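Local coordinates for response regulator receiver protein (Sinorhizobium medicae, PDB 2RDM) that probably acts as a phosphorylatable receiver of the CheY type, taking a phosphoryl group from a partner kinase in two-component signalling, at residues D20-L25 against V32-S37. The protein carries 1 engineered substitution. Sequence-based numbering, arbitrary orientation.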
loop_
_atom_site.group_PDB
_atom_site.type_symbol
_atom_site.label_atom_id
_atom_site.label_comp_id
_atom_site.label_asym_id
_atom_site.label_seq_id
_atom_site.Cartn_x
_atom_site.Cartn_y
_atom_site.Cartn_z
ATOM N N ASP A 20 16.961 7.813 -25.971
ATOM C CA ASP A 20 16.183 6.591 -25.775
ATOM C C ASP A 20 15.093 6.813 -24.733
ATOM O O ASP A 20 13.920 6.532 -24.990
ATOM C CB ASP A 20 17.109 5.458 -25.323
ATOM C CG ASP A 20 16.439 4.105 -25.323
ATOM O OD1 ASP A 20 15.464 3.909 -26.079
ATOM O OD2 ASP A 20 16.907 3.224 -24.570
ATOM N N PHE A 21 15.486 7.322 -23.563
ATOM C CA PHE A 21 14.537 7.636 -22.503
ATOM C C PHE A 21 13.596 8.751 -22.946
ATOM O O PHE A 21 12.393 8.678 -22.691
ATOM C CB PHE A 21 15.243 8.004 -21.185
ATOM C CG PHE A 21 16.115 6.906 -20.624
ATOM C CD1 PHE A 21 15.690 5.576 -20.637
ATOM C CD2 PHE A 21 17.355 7.203 -20.064
ATOM C CE1 PHE A 21 16.495 4.561 -20.119
ATOM C CE2 PHE A 21 18.170 6.190 -19.548
ATOM C CZ PHE A 21 17.736 4.871 -19.574
ATOM N N GLU A 22 14.142 9.758 -23.636
ATOM C CA GLU A 22 13.358 10.903 -24.105
ATOM C C GLU A 22 12.243 10.480 -25.051
ATOM O O GLU A 22 11.097 10.891 -24.866
ATOM C CB GLU A 22 14.252 11.956 -24.779
ATOM C CG GLU A 22 13.518 13.190 -25.288
ATOM C CD GLU A 22 14.444 14.363 -25.583
ATOM O OE1 GLU A 22 15.681 14.170 -25.683
ATOM O OE2 GLU A 22 13.925 15.490 -25.709
ATOM N N SER A 23 12.578 9.662 -26.054
ATOM C CA SER A 23 11.585 9.225 -27.043
ATOM C C SER A 23 10.550 8.275 -26.449
ATOM O O SER A 23 9.386 8.327 -26.831
ATOM C CB SER A 23 12.240 8.607 -28.280
ATOM O OG SER A 23 13.112 7.555 -27.920
ATOM N N THR A 24 10.981 7.426 -25.512
ATOM C CA THR A 24 10.072 6.580 -24.726
ATOM C C THR A 24 9.021 7.435 -24.022
ATOM O O THR A 24 7.822 7.180 -24.136
ATOM C CB THR A 24 10.850 5.707 -23.703
ATOM O OG1 THR A 24 11.653 4.760 -24.413
ATOM C CG2 THR A 24 9.911 4.948 -22.769
ATOM N N LEU A 25 9.476 8.488 -23.345
ATOM C CA LEU A 25 8.564 9.365 -22.629
ATOM C C LEU A 25 7.674 10.205 -23.555
ATOM O O LEU A 25 6.490 10.394 -23.262
ATOM C CB LEU A 25 9.322 10.238 -21.617
ATOM C CG LEU A 25 9.976 9.524 -20.422
ATOM C CD1 LEU A 25 11.070 10.379 -19.791
ATOM C CD2 LEU A 25 8.931 9.121 -19.379
ATOM N N VAL A 32 9.155 16.390 -22.575
ATOM C CA VAL A 32 10.413 16.101 -21.904
ATOM C C VAL A 32 11.377 17.283 -22.005
ATOM O O VAL A 32 11.663 17.776 -23.105
ATOM C CB VAL A 32 11.082 14.839 -22.459
ATOM C CG1 VAL A 32 12.385 14.557 -21.731
ATOM C CG2 VAL A 32 10.144 13.630 -22.343
ATOM N N THR A 33 11.852 17.743 -20.850
ATOM C CA THR A 33 12.952 18.697 -20.790
ATOM C C THR A 33 14.179 17.869 -20.464
ATOM O O THR A 33 14.339 17.419 -19.333
ATOM C CB THR A 33 12.714 19.779 -19.725
ATOM O OG1 THR A 33 11.561 20.547 -20.086
ATOM C CG2 THR A 33 13.922 20.712 -19.601
ATOM N N ALA A 34 15.025 17.662 -21.467
ATOM C CA ALA A 34 16.168 16.756 -21.345
ATOM C C ALA A 34 17.436 17.530 -21.028
ATOM O O ALA A 34 17.791 18.470 -21.750
ATOM C CB ALA A 34 16.337 15.964 -22.624
ATOM N N VAL A 35 18.112 17.155 -19.945
ATOM C CA VAL A 35 19.375 17.810 -19.561
ATOM C C VAL A 35 20.456 16.767 -19.317
ATOM O O VAL A 35 20.153 15.608 -19.055
ATOM C CB VAL A 35 19.217 18.766 -18.344
ATOM C CG1 VAL A 35 18.241 19.910 -18.665
ATOM C CG2 VAL A 35 18.746 18.017 -17.103
ATOM N N SER A 36 21.717 17.178 -19.409
ATOM C CA SER A 36 22.816 16.217 -19.356
ATOM C C SER A 36 23.630 16.240 -18.059
ATOM O O SER A 36 24.648 15.560 -17.965
ATOM C CB SER A 36 23.730 16.399 -20.577
ATOM O OG SER A 36 24.251 17.715 -20.628
ATOM N N SER A 37 23.191 17.003 -17.059
ATOM C CA SER A 37 23.856 16.993 -15.753
ATOM C C SER A 37 22.905 17.284 -14.601
ATOM O O SER A 37 21.833 17.870 -14.800
ATOM C CB SER A 37 25.005 18.012 -15.720
ATOM O OG SER A 37 24.492 19.326 -15.571
HETATM O O HOH W 1 11.618 16.905 -25.867
#
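Val32 points its side chain at the helix and meets it with both methyl groups. CG2 of Val32 sits 3.6 Å from CB of Leu25 and 3.8 Å from the carbonyl O of Glu22. CG1, anti to the backbone N of Val32 (chi1 -179°), lies 4.0 Å from CG of Glu22. The Glu22 chain runs past the valine at a slant, extended beyond CG, and carries its carboxylate on toward Ala34. The backbone of Val32 takes part through a water, which donates to Val32 O at 2.9 Å and to OE2 of Glu22 at 2.7 Å. Leu25 also touches Ile114 of helix 110-122. Helix 20-25 and strand 32-35 run almost antiparallel, at 175°, and their axes come within 9.2 Å. This is the return half of a beta-alpha-beta crossover: strand 7-11, helix 15-27, strand 31-35. In the CheY-like receiver fold, that last strand is an edge of the parallel sheet, and Thr33 bonds through its backbone to Ile8 and Leu10 of strand 7-11. Ala34 also faces the helix. CB of Ala34 is 3.6 Å from OE1 of Glu22 and also touches Leu18, one turn earlier on the same helix. An alanine in place of Glu22 would probably leave the water without its helix-side acceptor and uncover CG1 of Val32 and the methyl of Ala34. Val35 continues the backbone pairing, with Leu10 and Asp12.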